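Local coordinates for succinate-semialdehyde dehydrogenase (Streptococcus pyogenes MGAS1882, PDB 4OGD), which probably oxidises succinic semialdehyde to succinate, using NADP+ as the cofactor, as a member of the aldehyde dehydrogenase family, at residues 2-6 with 15-19; 151-156 with 179-184. The contacts are given in a common frame with arbitrary orientation. Residue numbers count along the deposited sequence, not the author numbering.

Contact 1 (2-6 with 15-19); sequences AYQTI and HTFDN
Three backbone hydrogen bonds tie 2-6 to 15-19; the touching parts, 3-5 and 15-19, run 171° apart, so antiparallel. The shortest goes from Thr-5 N to His-15 O at 2.9 Å; its return partner, His-15 N to Thr-5 O, is weak at 3.5 Å, and Phe-17 N reaches Tyr-3 O at 3.2 Å. Thr-5 and His-15 thus form an antiparallel hydrogen-bonded pair (CA-CA 4.8 Å), while Gln-4 and Thr-16 form the adjoining non-hydrogen-bonded pair (CA-CA 4.6 Å). Gln-4 CA also makes a CA-H...O contact with His-15 O, 3.4 Å. The extended backbone places Thr-5 and His-15 on one face and Gln-4 and Thr-16 on the other; with chi1 at m in both, Thr-5 OG1 lies 3.4 Å from His-15 CD2, at the ring edge. Beyond the pairs, Tyr-3 CB lies 4.3 Å from Phe-17 CB, and Asn-19 OD1 comes to 3.9 Å from Tyr-3 CD2 near the ring plane. Here is a two-stranded beta hairpin at the chain's start, strands 4-7 and 12-16: Thr-5 OG1 is hydrogen-bonded to Asp-73 OD1 and Tyr-3 OH to Ile-186 O, the rings of Tyr-3 and Phe-17 both meet Phe-185, and Thr-5 and Phe-17 rest on helix 161-173.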
ATOM      1  N   ALA A   2      -2.251  21.033 -22.889  1.00 34.92           N
ATOM      2  CA  ALA A   2      -0.937  21.461 -23.361  1.00 32.57           C
ATOM      3  C   ALA A   2       0.015  21.703 -22.193  1.00 27.58           C
ATOM      4  O   ALA A   2      -0.410  22.107 -21.109  1.00 26.96           O
ATOM      5  CB  ALA A   2      -1.066  22.721 -24.211  1.00 30.41           C
ATOM      6  N   TYR A   3       1.302  21.448 -22.413  1.00 23.28           N
ATOM      7  CA  TYR A   3       2.314  21.761 -21.412  1.00 19.70           C
ATOM      8  C   TYR A   3       2.927  23.132 -21.699  1.00 22.53           C
ATOM      9  O   TYR A   3       3.652  23.309 -22.677  1.00 22.13           O
ATOM     10  CB  TYR A   3       3.391  20.673 -21.379  1.00 15.70           C
ATOM     11  CG  TYR A   3       2.924  19.348 -20.799  1.00 14.12           C
ATOM     12  CD1 TYR A   3       2.994  19.106 -19.430  1.00 15.18           C
ATOM     13  CD2 TYR A   3       2.446  18.329 -21.621  1.00 15.81           C
ATOM     14  CE1 TYR A   3       2.581  17.892 -18.889  1.00 15.01           C
ATOM     15  CE2 TYR A   3       2.025  17.117 -21.093  1.00 15.40           C
ATOM     16  CZ  TYR A   3       2.099  16.900 -19.723  1.00 13.17           C
ATOM     17  OH  TYR A   3       1.690  15.695 -19.182  1.00 15.02           O
ATOM     18  N   GLN A   4       2.619  24.104 -20.843  1.00 19.29           N
ATOM     19  CA  GLN A   4       3.048  25.481 -21.060  1.00 22.74           C
ATOM     20  C   GLN A   4       3.484  26.113 -19.755  1.00 14.69           C
ATOM     21  O   GLN A   4       2.835  25.920 -18.725  1.00 17.49           O
ATOM     22  CB  GLN A   4       1.882  26.319 -21.588  1.00 23.86           C
ATOM     23  CG  GLN A   4       1.279  25.839 -22.883  1.00 29.86           C
ATOM     24  CD  GLN A   4       1.284  26.921 -23.944  1.00 36.99           C
ATOM     25  OE1 GLN A   4       2.197  26.997 -24.764  1.00 41.39           O
ATOM     26  NE2 GLN A   4       0.267  27.771 -23.928  1.00 32.18           N
ATOM     27  N   THR A   5       4.567  26.883 -19.794  1.00 15.68           N
ATOM     28  CA  THR A   5       4.861  27.777 -18.686  1.00 14.55           C
ATOM     29  C   THR A   5       4.132  29.085 -18.952  1.00 15.11           C
ATOM     30  O   THR A   5       4.417  29.767 -19.933  1.00 19.48           O
ATOM     31  CB  THR A   5       6.358  28.079 -18.551  1.00 13.84           C
ATOM     32  OG1 THR A   5       7.078  26.866 -18.290  1.00 16.41           O
ATOM     33  CG2 THR A   5       6.592  29.082 -17.417  1.00 13.66           C
ATOM     34  N   ILE A   6       3.164  29.403 -18.102  1.00 12.59           N
ATOM     35  CA  ILE A   6       2.496  30.699 -18.146  1.00 14.61           C
ATOM     36  C   ILE A   6       2.638  31.357 -16.784  1.00 13.35           C
ATOM     37  O   ILE A   6       2.067  30.885 -15.797  1.00 14.18           O
ATOM     38  CB  ILE A   6       1.007  30.556 -18.490  1.00 17.91           C
ATOM     39  CG1 ILE A   6       0.842  29.769 -19.789  1.00 20.93           C
ATOM     40  CG2 ILE A   6       0.341  31.929 -18.593  1.00 20.03           C
ATOM     41  CD1 ILE A   6      -0.594  29.445 -20.129  1.00 24.25           C
ATOM     42  N   HIS A  15       7.265  29.486 -21.880  1.00 26.34           N
ATOM     43  CA  HIS A  15       7.769  28.281 -22.534  1.00 24.87           C
ATOM     44  C   HIS A  15       6.610  27.441 -23.071  1.00 22.21           C
ATOM     45  O   HIS A  15       5.524  27.397 -22.482  1.00 21.17           O
ATOM     46  CB  HIS A  15       8.564  27.404 -21.555  1.00 25.26           C
ATOM     47  CG  HIS A  15       9.697  28.097 -20.860  1.00 23.35           C
ATOM     48  ND1 HIS A  15      10.844  28.501 -21.511  1.00 26.94           N
ATOM     49  CD2 HIS A  15       9.881  28.403 -19.552  1.00 22.91           C
ATOM     50  CE1 HIS A  15      11.669  29.056 -20.641  1.00 30.91           C
ATOM     51  NE2 HIS A  15      11.109  29.009 -19.444  1.00 25.46           N
ATOM     52  N   THR A  16       6.849  26.753 -24.181  1.00 27.08           N
ATOM     53  CA  THR A  16       5.913  25.740 -24.654  1.00 29.61           C
ATOM     54  C   THR A  16       6.705  24.485 -24.993  1.00 26.22           C
ATOM     55  O   THR A  16       7.792  24.566 -25.562  1.00 29.32           O
ATOM     56  CB  THR A  16       5.086  26.213 -25.865  1.00 34.50           C
ATOM     57  OG1 THR A  16       4.305  27.358 -25.492  1.00 33.44           O
ATOM     58  CG2 THR A  16       4.143  25.110 -26.327  1.00 27.74           C
ATOM     59  N   PHE A  17       6.175  23.328 -24.612  1.00 25.12           N
ATOM     60  CA  PHE A  17       6.910  22.081 -24.750  1.00 22.52           C
ATOM     61  C   PHE A  17       6.158  21.116 -25.650  1.00 18.83           C
ATOM     62  O   PHE A  17       4.925  21.115 -25.683  1.00 20.69           O
ATOM     63  CB  PHE A  17       7.156  21.458 -23.372  1.00 15.42           C
ATOM     64  CG  PHE A  17       7.907  22.358 -22.433  1.00 16.45           C
ATOM     65  CD1 PHE A  17       7.256  23.380 -21.767  1.00 16.10           C
ATOM     66  CD2 PHE A  17       9.268  22.194 -22.231  1.00 18.07           C
ATOM     67  CE1 PHE A  17       7.939  24.214 -20.912  1.00 17.20           C
ATOM     68  CE2 PHE A  17       9.953  23.030 -21.368  1.00 19.03           C
ATOM     69  CZ  PHE A  17       9.285  24.036 -20.713  1.00 15.13           C
ATOM     70  N   ASP A  18       6.905  20.312 -26.396  1.00 23.09           N
ATOM     71  CA  ASP A  18       6.299  19.321 -27.274  1.00 22.30           C
ATOM     72  C   ASP A  18       5.919  18.081 -26.491  1.00 20.14           C
ATOM     73  O   ASP A  18       6.612  17.690 -25.551  1.00 18.39           O
ATOM     74  CB  ASP A  18       7.261  18.939 -28.392  1.00 27.43           C
ATOM     75  CG  ASP A  18       7.601  20.110 -29.285  1.00 31.20           C
ATOM     76  OD1 ASP A  18       6.675  20.868 -29.651  1.00 30.77           O
ATOM     77  OD2 ASP A  18       8.796  20.273 -29.608  1.00 36.81           O
ATOM     78  N   ASN A  19       4.811  17.464 -26.881  1.00 17.83           N
ATOM     79  CA  ASN A  19       4.391  16.227 -26.245  1.00 19.11           C
ATOM     80  C   ASN A  19       5.264  15.062 -26.688  1.00 17.40           C
ATOM     81  O   ASN A  19       5.764  15.031 -27.814  1.00 20.03           O
ATOM     82  CB  ASN A  19       2.912  15.950 -26.517  1.00 20.59           C
ATOM     83  CG  ASN A  19       2.003  16.623 -25.507  1.00 29.52           C
ATOM     84  OD1 ASN A  19       1.950  17.850 -25.432  1.00 31.41           O
ATOM     85  ND2 ASN A  19       1.286  15.821 -24.718  1.00 27.80           N
TER

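Contact 2 (151-156 with 179-184); sequences PMVLKH and GSITNL
A beta-alpha-beta crossover brings strands 152-155 and 181-183 side by side in parallel, with helix 161-173 between them in sequence; it belongs to the Rossmann-type sheet of the aldehyde dehydrogenase fold, where 181-183 is the outermost strand on this side. The strand axes approach to 4.6 Å and cross at -24°. Register pairs Met-152 with Ile-181, Val-153 with Thr-182 and Leu-154 with Asn-183 (CA-CA 4.6, 4.9 and 4.8 Å). Both strands are extended, after a turn at Gly-179 and Ser-180. Four hydrogen bonds zigzag across: Met-152 N to Ser-180 O, 3.0 Å; Thr-182 N to Met-152 O, 3.0 Å; Leu-154 N to Thr-182 O, 2.9 Å; Leu-184 N to Leu-154 O, 2.7 Å. On one face Ile-181 (t, t) pushes CD1 between its neighbours, 3.9 Å from Met-152 SD and 4.4 Å from Leu-154 CB; helix 136-148 covers Met-152 and Leu-154, and helix 161-173 covers Ile-181. Leu-184 (m, t) leans over until its CD1 is 3.7 Å from Val-153 CB, and touches Met-20, while Val-28 of helix 22-41 packs on Val-153 and Thr-182. Water fills the hollows left at both ends. One molecule donates to Met-152 O (2.9 Å) and Gly-179 O (2.7 Å) and accepts from Thr-182 OG1 (2.7 Å), also hydrogen-bonded to Arg-31 NH2; the other accepts from His-156 N (2.9 Å) and donates to Leu-184 O (2.9 Å) and Asn-183 OD1 (2.8 Å).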
ATOM      1  N   PRO A 151      14.266   2.824 -11.143  1.00  6.16           N
ATOM      2  CA  PRO A 151      14.213   3.972 -12.059  1.00  6.48           C
ATOM      3  C   PRO A 151      12.817   4.601 -12.029  1.00  6.39           C
ATOM      4  O   PRO A 151      11.833   3.905 -11.746  1.00  8.50           O
ATOM      5  CB  PRO A 151      14.493   3.339 -13.435  1.00  7.75           C
ATOM      6  CG  PRO A 151      15.229   2.049 -13.125  1.00  7.31           C
ATOM      7  CD  PRO A 151      14.540   1.561 -11.859  1.00  6.23           C
ATOM      8  N   MET A 152      12.725   5.899 -12.303  1.00  6.75           N
ATOM      9  CA  MET A 152      11.458   6.607 -12.173  1.00  6.22           C
ATOM     10  C   MET A 152      11.073   7.288 -13.485  1.00  6.61           C
ATOM     11  O   MET A 152      11.933   7.781 -14.234  1.00  8.38           O
ATOM     12  CB  MET A 152      11.579   7.635 -11.042  1.00  7.81           C
ATOM     13  CG  MET A 152      10.380   8.546 -10.838  1.00  7.84           C
ATOM     14  SD  MET A 152      10.470   9.364  -9.223  1.00 10.72           S
ATOM     15  CE  MET A 152      10.102   7.966  -8.169  1.00  9.41           C
ATOM     16  N   VAL A 153       9.781   7.290 -13.780  1.00  5.44           N
ATOM     17  CA  VAL A 153       9.251   8.138 -14.845  1.00  6.57           C
ATOM     18  C   VAL A 153       8.251   9.080 -14.196  1.00  8.42           C
ATOM     19  O   VAL A 153       7.514   8.689 -13.276  1.00  6.83           O
ATOM     20  CB  VAL A 153       8.635   7.327 -16.017  1.00  6.55           C
ATOM     21  CG1 VAL A 153       9.718   6.502 -16.707  1.00  7.46           C
ATOM     22  CG2 VAL A 153       7.513   6.414 -15.528  1.00  8.91           C
ATOM     23  N   LEU A 154       8.263  10.332 -14.652  1.00  7.62           N
ATOM     24  CA  LEU A 154       7.540  11.415 -13.986  1.00  7.02           C
ATOM     25  C   LEU A 154       6.483  12.044 -14.874  1.00  9.13           C
ATOM     26  O   LEU A 154       6.781  12.513 -15.977  1.00  8.87           O
ATOM     27  CB  LEU A 154       8.530  12.500 -13.571  1.00  8.32           C
ATOM     28  CG  LEU A 154       7.923  13.826 -13.101  1.00  7.06           C
ATOM     29  CD1 LEU A 154       7.181  13.624 -11.778  1.00  8.19           C
ATOM     30  CD2 LEU A 154       9.012  14.882 -12.953  1.00  9.39           C
ATOM     31  N   LYS A 155       5.245  12.053 -14.397  1.00  7.61           N
ATOM     32  CA  LYS A 155       4.211  12.855 -15.025  1.00  8.77           C
ATOM     33  C   LYS A 155       3.909  14.016 -14.086  1.00  9.72           C
ATOM     34  O   LYS A 155       3.365  13.821 -12.999  1.00  8.72           O
ATOM     35  CB  LYS A 155       2.966  12.007 -15.290  1.00 10.34           C
ATOM     36  CG  LYS A 155       2.044  12.591 -16.350  1.00 20.85           C
ATOM     37  CD  LYS A 155       0.965  13.425 -15.720  1.00 21.21           C
ATOM     38  CE  LYS A 155       0.185  14.204 -16.778  1.00 18.73           C
ATOM     39  NZ  LYS A 155       0.239  15.668 -16.487  1.00 16.44           N
ATOM     40  N   HIS A 156       4.294  15.219 -14.499  1.00  7.24           N
ATOM     41  CA  HIS A 156       4.120  16.408 -13.679  1.00  8.75           C
ATOM     42  C   HIS A 156       2.904  17.208 -14.125  1.00 10.00           C
ATOM     43  O   HIS A 156       2.299  16.908 -15.148  1.00 11.30           O
ATOM     44  CB  HIS A 156       5.387  17.277 -13.744  1.00  8.22           C
ATOM     45  CG  HIS A 156       5.752  17.913 -12.436  1.00 10.83           C
ATOM     46  ND1 HIS A 156       4.815  18.444 -11.577  1.00 12.44           N
ATOM     47  CD2 HIS A 156       6.953  18.084 -11.834  1.00 10.47           C
ATOM     48  CE1 HIS A 156       5.421  18.912 -10.500  1.00 13.22           C
ATOM     49  NE2 HIS A 156       6.721  18.712 -10.632  1.00 11.49           N
ATOM     50  N   GLY A 179      17.827   7.575 -17.578  1.00  9.24           N
ATOM     51  CA  GLY A 179      16.779   6.655 -17.183  1.00 10.02           C
ATOM     52  C   GLY A 179      16.537   6.659 -15.685  1.00 10.14           C
ATOM     53  O   GLY A 179      15.515   6.144 -15.225  1.00  9.88           O
ATOM     54  N   SER A 180      17.467   7.222 -14.912  1.00  8.39           N
ATOM     55  CA  SER A 180      17.281   7.298 -13.457  1.00  7.28           C
ATOM     56  C   SER A 180      15.968   8.024 -13.126  1.00 10.87           C
ATOM     57  O   SER A 180      15.183   7.582 -12.276  1.00  8.85           O
ATOM     58  CB  SER A 180      18.474   7.984 -12.778  1.00  8.05           C
ATOM     59  OG  SER A 180      19.648   7.186 -12.893  1.00  8.31           O
ATOM     60  N   ILE A 181      15.740   9.139 -13.804  1.00  8.30           N
ATOM     61  CA  ILE A 181      14.414   9.740 -13.847  1.00  8.05           C
ATOM     62  C   ILE A 181      14.199  10.353 -15.225  1.00 10.33           C
ATOM     63  O   ILE A 181      15.118  10.937 -15.807  1.00 10.84           O
ATOM     64  CB  ILE A 181      14.184  10.774 -12.699  1.00  6.34           C
ATOM     65  CG1 ILE A 181      12.705  11.187 -12.644  1.00  7.15           C
ATOM     66  CG2 ILE A 181      15.100  11.991 -12.842  1.00  8.70           C
ATOM     67  CD1 ILE A 181      12.333  11.956 -11.385  1.00  6.34           C
ATOM     68  N   THR A 182      13.000  10.187 -15.771  1.00  7.98           N
ATOM     69  CA  THR A 182      12.684  10.777 -17.064  1.00  8.01           C
ATOM     70  C   THR A 182      11.345  11.484 -16.981  1.00  9.08           C
ATOM     71  O   THR A 182      10.340  10.901 -16.553  1.00  8.34           O
ATOM     72  CB  THR A 182      12.621   9.720 -18.170  1.00  9.04           C
ATOM     73  OG1 THR A 182      13.832   8.954 -18.172  1.00  9.91           O
ATOM     74  CG2 THR A 182      12.434  10.379 -19.538  1.00  9.16           C
ATOM     75  N   ASN A 183      11.329  12.750 -17.376  1.00  8.05           N
ATOM     76  CA  ASN A 183      10.081  13.488 -17.424  1.00  9.55           C
ATOM     77  C   ASN A 183       9.244  13.047 -18.630  1.00  9.34           C
ATOM     78  O   ASN A 183       9.774  12.845 -19.725  1.00 10.30           O
ATOM     79  CB  ASN A 183      10.348  14.990 -17.500  1.00  9.69           C
ATOM     80  CG  ASN A 183       9.076  15.777 -17.624  1.00 10.28           C
ATOM     81  OD1 ASN A 183       8.163  15.610 -16.818  1.00 10.73           O
ATOM     82  ND2 ASN A 183       8.976  16.598 -18.668  1.00 11.00           N
ATOM     83  N   LEU A 184       7.937  12.902 -18.428  1.00  8.26           N
ATOM     84  CA  LEU A 184       7.040  12.504 -19.512  1.00  8.45           C
ATOM     85  C   LEU A 184       6.005  13.584 -19.817  1.00  9.79           C
ATOM     86  O   LEU A 184       5.052  13.772 -19.053  1.00 10.79           O
ATOM     87  CB  LEU A 184       6.306  11.210 -19.148  1.00  9.10           C
ATOM     88  CG  LEU A 184       7.086  10.045 -18.550  1.00  7.68           C
ATOM     89  CD1 LEU A 184       6.125   8.903 -18.237  1.00 10.88           C
ATOM     90  CD2 LEU A 184       8.185   9.570 -19.492  1.00  9.82           C
TER
HETATM   91  O   HOH W   1      13.292   6.798 -16.570  1.00  9.20           O
HETATM   92  O   HOH W   2       5.430  15.840 -17.119  1.00  8.56           O

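How the contacts relate
The pair illustrates how a short terminal hairpin can be fastened to a buried parallel sheet. Contact 1 closes before contact 2 opens, and their centres lie about 17 Å apart on the same side of the chain's centre. They belong to different beta layers: a two-stranded antiparallel one near the surface and the mixed six-stranded one inside. Helix 161-173, the crossover helix of contact 2, also receives side chains from contact 1. Tyr-3 makes the direct join: its OH is hydrogen-bonded to Ile-186 O, just past strand 181-183, and more weakly to Lys-155 NZ at 3.1 Å, while Tyr-3 CE1 packs 3.9 Å from His-156 O. The chain's first residues are therefore packed against the edge region of the Rossmann-type sheet.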